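Local coordinates for putative HpcE protein (Mycolicibacterium smegmatis, PDB 6V77) that is of undetermined function but has the fold of the fumarylacetoacetate hydrolase (FAH) family and holds a zinc ion through three acidic side chains, at residues V13-V19 / L52-R58; T61-P65 / I179-L183; E121-V125 / L195-A199; G131-I135 / S226-Y232; D152-L158 / A170-F176. All blocks are in the same frame, centred on the assembly; numbering follows the deposited sequence.

Contact 1: residues V13-V19 / L52-R58; sequences VTGDGVV and LPAPSAR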
# COMPACT_ATOMS: atom_id res chain seq x y z
N VAL B 13 19.08 20.11 -4.71
CA VAL B 13 19.74 20.53 -5.94
C VAL B 13 20.09 22.01 -5.81
O VAL B 13 19.20 22.85 -5.58
CB VAL B 13 18.84 20.30 -7.16
CG1 VAL B 13 19.40 21.05 -8.40
CG2 VAL B 13 18.69 18.81 -7.44
N THR B 14 21.37 22.33 -5.92
CA THR B 14 21.86 23.70 -5.79
C THR B 14 22.74 24.00 -6.99
O THR B 14 23.88 23.53 -7.07
CB THR B 14 22.65 23.90 -4.49
OG1 THR B 14 23.84 23.09 -4.55
CG2 THR B 14 21.82 23.49 -3.28
N GLY B 15 22.22 24.79 -7.93
CA GLY B 15 22.97 25.05 -9.15
C GLY B 15 23.17 23.78 -9.94
O GLY B 15 22.22 23.02 -10.19
N ASP B 16 24.41 23.52 -10.33
CA ASP B 16 24.75 22.35 -11.12
C ASP B 16 25.10 21.14 -10.28
O ASP B 16 25.34 20.06 -10.83
CB ASP B 16 25.92 22.68 -12.06
CG ASP B 16 25.72 23.98 -12.79
OD1 ASP B 16 24.71 24.11 -13.52
OD2 ASP B 16 26.56 24.89 -12.62
N GLY B 17 25.13 21.28 -8.95
CA GLY B 17 25.46 20.17 -8.08
C GLY B 17 24.41 19.91 -7.01
O GLY B 17 23.25 20.32 -7.16
N VAL B 18 24.80 19.25 -5.92
CA VAL B 18 23.84 18.91 -4.86
C VAL B 18 24.46 19.11 -3.49
O VAL B 18 25.68 19.20 -3.33
CB VAL B 18 23.31 17.45 -4.95
CG1 VAL B 18 22.41 17.28 -6.16
CG2 VAL B 18 24.47 16.45 -4.97
N VAL B 19 23.59 19.16 -2.48
CA VAL B 19 23.97 19.34 -1.09
C VAL B 19 23.23 18.31 -0.24
O VAL B 19 22.01 18.19 -0.34
CB VAL B 19 23.66 20.76 -0.59
CG1 VAL B 19 23.72 20.81 0.92
CG2 VAL B 19 24.64 21.76 -1.23
N LEU B 52 24.33 27.13 2.95
CA LEU B 52 24.66 25.79 2.49
C LEU B 52 26.14 25.68 2.14
O LEU B 52 26.78 26.66 1.78
CB LEU B 52 23.82 25.42 1.27
CG LEU B 52 22.31 25.41 1.48
CD1 LEU B 52 21.61 25.12 0.16
CD2 LEU B 52 21.91 24.40 2.55
N PRO B 53 26.73 24.49 2.22
CA PRO B 53 28.11 24.34 1.74
C PRO B 53 28.17 24.39 0.22
O PRO B 53 27.13 24.49 -0.44
CB PRO B 53 28.51 22.96 2.28
CG PRO B 53 27.23 22.21 2.29
CD PRO B 53 26.17 23.22 2.69
N ALA B 54 29.37 24.33 -0.34
CA ALA B 54 29.52 24.34 -1.78
C ALA B 54 28.83 23.10 -2.37
O ALA B 54 28.81 22.04 -1.73
CB ALA B 54 30.99 24.35 -2.17
N PRO B 55 28.24 23.21 -3.56
CA PRO B 55 27.60 22.05 -4.17
C PRO B 55 28.63 20.98 -4.49
O PRO B 55 29.78 21.27 -4.83
CB PRO B 55 26.98 22.60 -5.46
CG PRO B 55 27.12 24.08 -5.39
CD PRO B 55 28.21 24.40 -4.43
N SER B 56 28.20 19.73 -4.39
CA SER B 56 29.00 18.58 -4.80
C SER B 56 28.42 17.96 -6.07
O SER B 56 27.26 18.19 -6.42
CB SER B 56 29.05 17.53 -3.69
OG SER B 56 29.53 18.10 -2.49
N ALA B 57 29.24 17.17 -6.74
CA ALA B 57 28.78 16.46 -7.93
C ALA B 57 27.77 15.37 -7.56
O ALA B 57 27.89 14.72 -6.53
CB ALA B 57 29.96 15.83 -8.67
N ARG B 58 26.77 15.19 -8.42
CA ARG B 58 25.80 14.11 -8.26
C ARG B 58 26.53 12.78 -8.44
O ARG B 58 26.98 12.48 -9.55
CB ARG B 58 24.69 14.23 -9.30
CG ARG B 58 23.48 15.06 -8.95
CD ARG B 58 22.58 15.11 -10.19
NE ARG B 58 21.49 16.09 -10.11
CZ ARG B 58 21.67 17.41 -10.21
NH1 ARG B 58 20.62 18.22 -10.15
NH2 ARG B 58 22.88 17.92 -10.32
O HOH W 1 21.84 20.86 -11.22

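Contact 2: residues T61-P65 / I179-L183; sequences TIGSP and IGPEL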
# COMPACT_ATOMS: atom_id res chain seq x y z
N THR B 61 23.66 5.97 -6.65
CA THR B 61 22.39 5.51 -7.21
C THR B 61 21.33 6.58 -7.00
O THR B 61 21.11 7.01 -5.87
CB THR B 61 21.94 4.23 -6.52
OG1 THR B 61 22.92 3.20 -6.68
CG2 THR B 61 20.60 3.75 -7.09
N ILE B 62 20.64 6.97 -8.07
CA ILE B 62 19.49 7.85 -7.93
C ILE B 62 18.31 6.99 -7.49
O ILE B 62 17.85 6.12 -8.24
CB ILE B 62 19.17 8.60 -9.23
CG1 ILE B 62 20.38 9.43 -9.71
CG2 ILE B 62 17.93 9.47 -9.04
CD1 ILE B 62 20.10 10.29 -10.97
N GLY B 63 17.82 7.22 -6.27
CA GLY B 63 16.65 6.52 -5.77
C GLY B 63 15.38 7.28 -6.05
O GLY B 63 15.38 8.41 -6.56
N SER B 64 14.26 6.65 -5.72
CA SER B 64 13.00 7.39 -5.78
C SER B 64 13.06 8.57 -4.82
O SER B 64 13.58 8.44 -3.70
CB SER B 64 11.81 6.51 -5.41
OG SER B 64 10.68 7.33 -5.17
N PRO B 65 12.55 9.74 -5.22
CA PRO B 65 12.47 10.85 -4.25
C PRO B 65 11.53 10.56 -3.09
O PRO B 65 11.63 11.23 -2.06
CB PRO B 65 11.99 12.04 -5.10
CG PRO B 65 11.35 11.42 -6.32
CD PRO B 65 12.04 10.09 -6.56
N ILE B 179 10.49 6.09 -10.10
CA ILE B 179 10.13 7.49 -9.90
C ILE B 179 11.41 8.29 -9.86
O ILE B 179 12.36 7.89 -9.18
CB ILE B 179 9.35 7.71 -8.58
CG1 ILE B 179 8.15 6.77 -8.47
CG2 ILE B 179 8.93 9.19 -8.45
CD1 ILE B 179 7.49 6.77 -7.08
N GLY B 180 11.45 9.42 -10.57
CA GLY B 180 12.62 10.27 -10.55
C GLY B 180 12.86 10.97 -11.86
O GLY B 180 11.99 11.00 -12.73
N PRO B 181 14.05 11.57 -12.03
CA PRO B 181 15.17 11.53 -11.08
C PRO B 181 15.03 12.47 -9.88
O PRO B 181 15.64 12.22 -8.85
CB PRO B 181 16.37 11.95 -11.93
CG PRO B 181 15.77 12.86 -12.96
CD PRO B 181 14.44 12.22 -13.30
N GLU B 182 14.24 13.54 -10.03
CA GLU B 182 14.19 14.60 -9.03
C GLU B 182 12.76 14.90 -8.65
O GLU B 182 11.84 14.73 -9.44
CB GLU B 182 14.85 15.88 -9.56
CG GLU B 182 16.32 15.70 -9.75
CD GLU B 182 17.00 16.87 -10.44
OE1 GLU B 182 16.33 17.78 -10.99
OE2 GLU B 182 18.24 16.85 -10.44
N LEU B 183 12.58 15.37 -7.41
CA LEU B 183 11.32 15.98 -7.02
C LEU B 183 11.42 17.45 -7.36
O LEU B 183 12.43 18.09 -7.05
CB LEU B 183 11.06 15.80 -5.52
CG LEU B 183 9.68 16.26 -5.05
CD1 LEU B 183 8.64 15.23 -5.38
CD2 LEU B 183 9.70 16.53 -3.55
O HOH W 2 15.42 11.15 -6.33

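Contact 3: residues E121-V125 / L195-A199; sequences EVELV and LELGA. With ZN (zinc ion), chain L.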
# COMPACT_ATOMS: atom_id res chain seq x y z
N GLU B 121 3.73 3.06 -19.44
CA GLU B 121 2.74 4.08 -19.07
C GLU B 121 3.48 5.26 -18.42
O GLU B 121 3.73 5.21 -17.21
CB GLU B 121 1.68 3.52 -18.11
CG GLU B 121 0.81 2.35 -18.63
CD GLU B 121 -0.47 2.13 -17.83
OE1 GLU B 121 -0.57 2.67 -16.71
OE2 GLU B 121 -1.40 1.46 -18.32
N VAL B 122 3.80 6.31 -19.18
CA VAL B 122 4.40 7.50 -18.55
C VAL B 122 3.35 8.17 -17.68
O VAL B 122 2.17 8.27 -18.07
CB VAL B 122 4.95 8.50 -19.59
CG1 VAL B 122 3.90 8.94 -20.60
CG2 VAL B 122 5.52 9.75 -18.88
N GLU B 123 3.75 8.61 -16.48
CA GLU B 123 2.79 9.29 -15.61
C GLU B 123 3.45 10.43 -14.85
O GLU B 123 4.63 10.37 -14.50
CB GLU B 123 2.16 8.33 -14.60
CG GLU B 123 1.61 7.06 -15.24
CD GLU B 123 0.51 6.41 -14.45
OE1 GLU B 123 0.18 6.87 -13.34
OE2 GLU B 123 -0.04 5.45 -14.99
N LEU B 124 2.66 11.46 -14.59
CA LEU B 124 3.03 12.46 -13.59
C LEU B 124 2.87 11.85 -12.21
O LEU B 124 1.82 11.27 -11.90
CB LEU B 124 2.16 13.71 -13.72
CG LEU B 124 2.40 14.77 -12.64
CD1 LEU B 124 3.76 15.40 -12.83
CD2 LEU B 124 1.31 15.84 -12.71
N VAL B 125 3.91 11.94 -11.39
CA VAL B 125 3.89 11.45 -10.01
C VAL B 125 3.81 12.65 -9.09
O VAL B 125 4.53 13.64 -9.29
CB VAL B 125 5.13 10.59 -9.71
CG1 VAL B 125 5.15 10.17 -8.24
CG2 VAL B 125 5.13 9.35 -10.58
N LEU B 195 1.36 20.02 -17.90
CA LEU B 195 2.74 19.61 -18.14
C LEU B 195 2.81 18.63 -19.31
O LEU B 195 2.01 17.70 -19.40
CB LEU B 195 3.32 18.93 -16.89
CG LEU B 195 3.17 19.76 -15.60
CD1 LEU B 195 3.56 18.89 -14.43
CD2 LEU B 195 4.05 20.98 -15.71
N GLU B 196 3.79 18.83 -20.19
CA GLU B 196 3.99 17.92 -21.33
C GLU B 196 4.71 16.65 -20.87
O GLU B 196 5.74 16.73 -20.19
CB GLU B 196 4.80 18.63 -22.42
CG GLU B 196 5.06 17.78 -23.68
CD GLU B 196 5.96 18.51 -24.66
OE1 GLU B 196 7.07 18.90 -24.27
OE2 GLU B 196 5.55 18.71 -25.82
N LEU B 197 4.18 15.49 -21.25
CA LEU B 197 4.78 14.21 -20.86
C LEU B 197 4.76 13.24 -22.04
O LEU B 197 3.93 13.36 -22.95
CB LEU B 197 4.11 13.58 -19.62
CG LEU B 197 2.74 12.89 -19.71
CD1 LEU B 197 2.38 12.29 -18.36
CD2 LEU B 197 1.65 13.85 -20.21
N GLY B 198 5.69 12.30 -22.04
CA GLY B 198 5.72 11.36 -23.14
C GLY B 198 6.71 10.24 -22.89
O GLY B 198 7.36 10.18 -21.84
N ALA B 199 6.83 9.37 -23.88
CA ALA B 199 7.69 8.20 -23.79
C ALA B 199 8.09 7.81 -25.19
O ALA B 199 7.32 8.02 -26.14
CB ALA B 199 7.02 7.01 -23.09
ZN ZN L . -1.29 3.68 -14.84
O HOH W 3 -1.70 4.53 -12.91

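Contact 4: residues G131-I135 / S226-Y232; sequences GGRNI and SDTVELY. With EDO (1,2-ethanediol), chain J.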
# COMPACT_ATOMS: atom_id res chain seq x y z
N GLY B 131 -0.80 16.19 4.79
CA GLY B 131 -1.79 15.14 4.73
C GLY B 131 -3.17 15.60 5.17
O GLY B 131 -3.43 16.79 5.38
N GLY B 132 -4.06 14.63 5.28
CA GLY B 132 -5.37 14.88 5.84
C GLY B 132 -6.52 14.21 5.12
O GLY B 132 -6.36 13.63 4.04
N ARG B 133 -7.68 14.27 5.76
CA ARG B 133 -8.96 13.87 5.20
C ARG B 133 -9.71 15.12 4.75
O ARG B 133 -9.54 16.19 5.33
CB ARG B 133 -9.79 13.11 6.24
CG ARG B 133 -9.19 11.76 6.63
CD ARG B 133 -10.10 11.00 7.60
NE ARG B 133 -9.44 9.78 8.05
CZ ARG B 133 -9.54 8.62 7.40
NH1 ARG B 133 -10.30 8.53 6.31
NH2 ARG B 133 -8.89 7.55 7.84
N ASN B 134 -10.53 14.96 3.72
CA ASN B 134 -11.38 16.05 3.22
C ASN B 134 -10.57 17.30 2.91
O ASN B 134 -10.89 18.42 3.34
CB ASN B 134 -12.50 16.35 4.23
CG ASN B 134 -13.25 15.11 4.63
OD1 ASN B 134 -13.92 14.48 3.79
ND2 ASN B 134 -13.10 14.72 5.88
N ILE B 135 -9.51 17.10 2.14
CA ILE B 135 -8.73 18.22 1.60
C ILE B 135 -9.53 18.87 0.47
O ILE B 135 -9.96 18.17 -0.47
CB ILE B 135 -7.38 17.73 1.09
CG1 ILE B 135 -6.57 17.08 2.21
CG2 ILE B 135 -6.57 18.85 0.42
CD1 ILE B 135 -5.37 16.28 1.69
N SER B 226 -9.00 11.88 -0.49
CA SER B 226 -9.06 12.28 0.91
C SER B 226 -10.47 12.27 1.46
O SER B 226 -10.65 12.38 2.69
CB SER B 226 -8.45 13.67 1.08
OG SER B 226 -9.33 14.65 0.57
N ASP B 227 -11.47 12.11 0.60
CA ASP B 227 -12.83 11.92 1.10
C ASP B 227 -13.08 10.52 1.62
O ASP B 227 -14.11 10.30 2.27
CB ASP B 227 -13.83 12.28 0.01
CG ASP B 227 -13.99 13.80 -0.14
OD1 ASP B 227 -13.60 14.53 0.80
OD2 ASP B 227 -14.50 14.26 -1.19
N THR B 228 -12.17 9.57 1.37
CA THR B 228 -12.26 8.22 1.93
C THR B 228 -11.09 7.86 2.83
O THR B 228 -11.32 7.29 3.91
CB THR B 228 -12.36 7.19 0.79
OG1 THR B 228 -13.54 7.45 0.02
CG2 THR B 228 -12.42 5.75 1.35
N VAL B 229 -9.86 8.18 2.43
CA VAL B 229 -8.65 7.85 3.18
C VAL B 229 -8.08 9.11 3.82
O VAL B 229 -8.41 10.24 3.44
CB VAL B 229 -7.58 7.18 2.29
CG1 VAL B 229 -8.12 5.86 1.73
CG2 VAL B 229 -7.14 8.14 1.15
N GLU B 230 -7.18 8.92 4.79
CA GLU B 230 -6.31 10.01 5.24
C GLU B 230 -5.03 9.97 4.42
O GLU B 230 -4.26 9.02 4.51
CB GLU B 230 -5.99 9.89 6.73
CG GLU B 230 -5.10 11.05 7.25
CD GLU B 230 -4.67 10.85 8.70
OE1 GLU B 230 -5.13 9.89 9.34
OE2 GLU B 230 -3.85 11.66 9.19
N LEU B 231 -4.80 11.01 3.61
CA LEU B 231 -3.50 11.13 2.95
C LEU B 231 -2.43 11.49 3.97
O LEU B 231 -2.70 12.18 4.97
CB LEU B 231 -3.55 12.18 1.85
CG LEU B 231 -4.53 11.88 0.71
CD1 LEU B 231 -4.46 12.96 -0.34
CD2 LEU B 231 -4.15 10.55 0.06
N TYR B 232 -1.22 10.98 3.76
CA TYR B 232 -0.10 11.30 4.64
C TYR B 232 0.96 12.08 3.88
O TYR B 232 1.12 11.90 2.68
CB TYR B 232 0.58 10.05 5.21
CG TYR B 232 -0.29 9.18 6.05
CD1 TYR B 232 -0.76 9.64 7.25
CD2 TYR B 232 -0.63 7.89 5.63
CE1 TYR B 232 -1.56 8.84 8.06
CE2 TYR B 232 -1.42 7.07 6.44
CZ TYR B 232 -1.89 7.57 7.65
OH TYR B 232 -2.69 6.81 8.48
C1 EDO J . -15.17 8.95 5.41
O1 EDO J . -16.07 7.92 4.98
C2 EDO J . -14.07 8.31 6.25
O2 EDO J . -13.51 7.26 5.46
O HOH W 4 -11.62 10.45 4.65
O HOH W 5 -8.10 11.35 10.05
O HOH W 6 -7.23 8.22 10.10
O HOH W 7 -12.27 16.91 -0.12

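Contact 5: residues D152-L158 / A170-F176; sequences DLSERDL and AKSHAGF. With ZN (zinc ion), chain L; EDO (1,2-ethanediol), chain K; SO4 (sulfate ion), chain O.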
# COMPACT_ATOMS: atom_id res chain seq x y z
N ASP B 152 4.30 3.57 -14.88
CA ASP B 152 3.46 2.51 -14.31
C ASP B 152 3.59 1.29 -15.22
O ASP B 152 2.71 1.00 -16.03
CB ASP B 152 2.02 2.96 -14.16
CG ASP B 152 1.13 1.88 -13.58
OD1 ASP B 152 1.67 0.87 -13.06
OD2 ASP B 152 -0.10 2.03 -13.60
N LEU B 153 4.71 0.58 -15.10
CA LEU B 153 4.92 -0.60 -15.92
C LEU B 153 3.91 -1.66 -15.51
O LEU B 153 3.62 -1.82 -14.32
CB LEU B 153 6.35 -1.12 -15.77
CG LEU B 153 7.39 -0.11 -16.24
CD1 LEU B 153 8.79 -0.52 -15.83
CD2 LEU B 153 7.30 -0.02 -17.76
N SER B 154 3.37 -2.38 -16.49
CA SER B 154 2.19 -3.20 -16.28
C SER B 154 2.33 -4.51 -17.03
O SER B 154 2.45 -4.50 -18.26
CB SER B 154 0.93 -2.47 -16.75
OG SER B 154 0.83 -1.16 -16.18
N GLU B 155 2.25 -5.64 -16.33
CA GLU B 155 2.20 -6.94 -16.99
C GLU B 155 0.73 -7.21 -17.31
O GLU B 155 -0.04 -7.61 -16.44
CB GLU B 155 2.84 -8.02 -16.12
CG GLU B 155 3.21 -9.26 -16.90
CD GLU B 155 1.99 -10.01 -17.33
OE1 GLU B 155 1.33 -10.60 -16.44
OE2 GLU B 155 1.65 -9.96 -18.52
N ARG B 156 0.34 -7.02 -18.59
CA ARG B 156 -1.08 -6.97 -18.91
C ARG B 156 -1.78 -8.32 -18.75
O ARG B 156 -3.00 -8.34 -18.53
CB ARG B 156 -1.30 -6.46 -20.33
CG ARG B 156 -0.75 -5.06 -20.54
CD ARG B 156 -1.52 -4.00 -19.74
NE ARG B 156 -1.22 -2.68 -20.29
CZ ARG B 156 -1.46 -1.52 -19.69
NH1 ARG B 156 -2.01 -1.47 -18.48
NH2 ARG B 156 -1.13 -0.39 -20.32
N ASP B 157 -1.07 -9.44 -18.90
CA ASP B 157 -1.73 -10.74 -18.78
C ASP B 157 -2.29 -10.91 -17.37
O ASP B 157 -3.48 -11.20 -17.20
CB ASP B 157 -0.76 -11.89 -19.10
CG ASP B 157 -0.27 -11.89 -20.53
OD1 ASP B 157 -0.83 -11.14 -21.37
OD2 ASP B 157 0.69 -12.64 -20.82
N LEU B 158 -1.44 -10.75 -16.36
CA LEU B 158 -1.90 -10.82 -14.97
C LEU B 158 -2.92 -9.73 -14.67
O LEU B 158 -3.88 -9.96 -13.92
CB LEU B 158 -0.71 -10.70 -14.03
CG LEU B 158 -0.98 -10.78 -12.52
CD1 LEU B 158 -1.66 -12.10 -12.19
CD2 LEU B 158 0.31 -10.64 -11.72
N ALA B 170 -0.01 -6.91 -10.94
CA ALA B 170 0.61 -6.85 -12.27
C ALA B 170 1.46 -5.60 -12.47
O ALA B 170 2.31 -5.58 -13.39
CB ALA B 170 -0.47 -6.87 -13.34
N LYS B 171 1.22 -4.56 -11.68
CA LYS B 171 1.96 -3.31 -11.74
C LYS B 171 2.98 -3.20 -10.62
O LYS B 171 3.52 -2.11 -10.40
CB LYS B 171 0.98 -2.14 -11.71
CG LYS B 171 0.04 -2.14 -12.93
CD LYS B 171 -1.16 -1.25 -12.64
CE LYS B 171 -2.03 -1.03 -13.86
NZ LYS B 171 -1.35 -0.12 -14.85
N SER B 172 3.30 -4.32 -9.95
CA SER B 172 4.16 -4.29 -8.77
C SER B 172 5.29 -5.31 -8.85
O SER B 172 5.85 -5.69 -7.82
CB SER B 172 3.35 -4.52 -7.49
OG SER B 172 2.37 -3.51 -7.37
N HIS B 173 5.61 -5.81 -10.06
CA HIS B 173 6.82 -6.59 -10.21
C HIS B 173 8.03 -5.75 -9.83
O HIS B 173 7.96 -4.53 -9.77
CB HIS B 173 6.97 -7.06 -11.66
CG HIS B 173 6.02 -8.15 -12.04
ND1 HIS B 173 6.36 -9.48 -11.97
CD2 HIS B 173 4.76 -8.10 -12.53
CE1 HIS B 173 5.34 -10.21 -12.39
NE2 HIS B 173 4.36 -9.40 -12.74
N ALA B 174 9.15 -6.42 -9.59
CA ALA B 174 10.37 -5.68 -9.25
C ALA B 174 10.67 -4.62 -10.30
O ALA B 174 10.71 -4.92 -11.50
CB ALA B 174 11.55 -6.64 -9.12
N GLY B 175 10.88 -3.39 -9.84
CA GLY B 175 11.24 -2.28 -10.69
C GLY B 175 10.12 -1.74 -11.54
O GLY B 175 10.38 -0.91 -12.42
N PHE B 176 8.88 -2.17 -11.31
CA PHE B 176 7.77 -1.66 -12.11
C PHE B 176 7.27 -0.28 -11.71
O PHE B 176 6.37 0.24 -12.37
CB PHE B 176 6.60 -2.66 -12.11
CG PHE B 176 6.68 -3.71 -13.21
CD1 PHE B 176 7.90 -4.12 -13.74
CD2 PHE B 176 5.52 -4.30 -13.71
CE1 PHE B 176 7.98 -5.09 -14.75
CE2 PHE B 176 5.58 -5.30 -14.72
CZ PHE B 176 6.82 -5.67 -15.25
ZN ZN L . -1.29 3.68 -14.84
C1 EDO K . 9.41 -11.42 -10.41
O1 EDO K . 8.35 -11.29 -11.37
C2 EDO K . 9.77 -10.07 -9.78
O2 EDO K . 8.59 -9.27 -9.67
S SO4 O . -4.34 1.28 -16.55
O1 SO4 O . -4.88 1.64 -17.86
O2 SO4 O . -3.45 0.12 -16.65
O3 SO4 O . -3.58 2.40 -15.98
O4 SO4 O . -5.44 0.99 -15.64
O HOH W 8 2.75 -10.90 -14.06
O HOH W 3 -1.70 4.53 -12.91

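Contact 1: residues V13-V19 / L52-R58
Backbone hydrogen bonds define the meeting point: V18 N donates to S56 O (2.7 Å) and S56 N returns a bond to V18 O (2.8 Å), a hydrogen-bonded antiparallel pair. G17 lies against P55 and S56, where a CB would clash with S56 O, so only glycine fits.

Apolar contacts flank the pair. V19 CG1 packs on P53 CD (3.9 Å) and, more loosely, L52 CD2 (4.3 Å), while T14 CG2 touches L52 CD1 at 3.8 Å. The aliphatic part of R58 lies along V18, with CG 3.7 Å from V18 CG1.

The polar end of R58 is pinned mainly by a salt bridge to E182; NH2 adds a weak hydrogen bond to D16 O (3.3 Å), and water 1 joins NH1 to G15 O.

T14 to G17 form a type II' turn, G15 supplying the positive phi. This is a two-residue β-hairpin, whose second strand is flanked by the otherwise irregular 52-58 segment.

Contact 2: residues T61-P65 / I179-L183
Two prolines and two isoleucines shape this contact, which is made mostly by apolar packing and one bridging water. P65 is the residue most covered by the other segment: its CD lies 3.7 Å from I179 CG2 and its CB 3.9 Å from L183 CB, so the compact ring fills the corner where the second segment bends. The bend comes from P181, preceded by a cis peptide bond, and from G180, whose phi of 147° would jam any CB against the preceding carbonyl.

I62 takes the m,t rotamer and turns its CG2 to P181 CB at 4.1 Å. I179, also m,t, points toward 61-65, with CB 3.7 Å from S64 OG; that hydroxyl, in the t rotamer, is bonded to A66. E182 points away, its m,t chain carrying the carboxylate to salt bridges with R58 and R2. Water 2 donates to G63 O and P181 O (2.7 Å each), satisfying two carbonyls that cannot pair with each other.

Strand 2-6 lies beside both segments, bonding to G63 through N5 and to L183 through L3. I179 packs on I104, V125, V236 and F238, of strands 104-105, 118-128 and 236-238, and L183 on V127.

Contact 3: residues E121-V125 / L195-A199
The axes of the short strand segments 122-125 and 196-199, from different sheets, approach to 6.7 Å with 141° between their N-to-C directions, yet they meet through side chains, not as a paired ladder. Small residues on 195-199 suit this approach: V122 CG2 comes to 3.5 Å from G198 O, and V122 CB to 4.3 Å from A199 CB. L197 lays CD1 4.1 Å from V122 CG2 and 3.9 Å from L124 N. L124 CD1 meets L195 CD1 at 3.8 Å. I265 of strand 260-265 packs on L124, L195 and L197, so aliphatic side chains fill the interface, while backbone groups of 121-125 find partners beyond it, V122 N in Q207, V122 O in T241 and L124 O in T239.

The alternation of strand 118-128 sends E121 and E123 away from this layer. E121 OE1 and E123 OE2 each bind zinc at 2.2 Å, joined by water 3 at 2.1 Å from the metal and by D152. E121 OE2 also salt-bridges R156, and E123 OE1 accepts a hydrogen bond from G240 N. The strand is thus apolar on one face and acidic on the other, its all-oxygen ligands consistent with FAH-family metal sites.

Contact 4: residues G131-I135 / S226-Y232
Backbone hydrogen bonds hold the loops together: G132 N to L231 O (2.8 Å) and L231 N to G132 O (3.1 Å) make an antiparallel hydrogen-bonded pair, and N134 N gives a nearly straight bond to S226 O (2.8 Å). S226 also serves through its hydroxyl, accepting from I135 N at OG (2.9 Å) while bonded back to helix 218-226. Glycine is required twice: at G131 a CB would clash with L231 O, and the backbone angles of G132 (138/170) exclude one.

R133 reaches across to T228 O through NH1, a weak bond of 2.9 Å. Water 4 ties NH1 to S226 O and water 6 ties NH2 to E230 OE1, so the opposite charges of R133 and E230 meet through solvent, not in a salt bridge. N134 adopts the left-handed conformation that asparagine tolerates well.

Beyond the polar contacts, I135 CD1 packs on L231 CD1 (4.0 Å), with I222 touching both. The second subunit also reaches this contact: its S102 hydrogen-bonds E230 N and its A174 packs on R133; a 1,2-ethanediol bonds T228 O and that subunit's H173. The arrangement is a single β-bridge between loops, set at the dimer interface.

Contact 5: residues D152-L158 / A170-F176
D152 begins the segment as a zinc ligand, OD2 2.4 Å from the metal. The same oxygen accepts from K171 NZ (2.8 Å), offsetting the acids, while OD1 pairs with K99. L153 N donates to F176 O (3.2 Å), and L153 CB sits over the F176 ring, 3.9 Å from its centroid, in a CH-pi contact. S154 OG, small enough to fit beside the lysine, accepts from K171 NZ (2.8 Å) and donates to D152 O (2.9 Å). E155 N bonds to A170 O (2.9 Å); E155 is the N-cap residue of helix 156-160, its carboxylate accepting from L158 N at OE1 and D157 N at OE2, and water 8 links OE1 to H173 NE2. R156 salt-bridges E121 and D119 and shares sulfate O2 with K171; the acids, with the sulfate, offset the two like charges. L158 CB packs on A170 CB (3.9 Å), facing Y224 of the second subunit. This is a strand-to-helix junction bordering the zinc site, with a lysine in the metal's second shell.

How the contacts relate
From the N terminus, contact 1 closes first, binding the loop after helix 40-49 to the hairpin of strands 9-14 and 17-20. Contact 2 then opens and joins strand 62-63 to strand 177-185; R58 and E182 link it directly to contact 1. Contacts 3 and 4 open within that span but close beyond it, contact 4 opening and closing after contact 3, so all three cross one another. Contact 3 brings the two sheets together, and contact 4 ties two loops beside the second subunit. Contact 5 lies wholly within the spans of contacts 2, 3 and 4; it meets contact 3 across neighbouring strands 118-128 and 144-155, completing the zinc site.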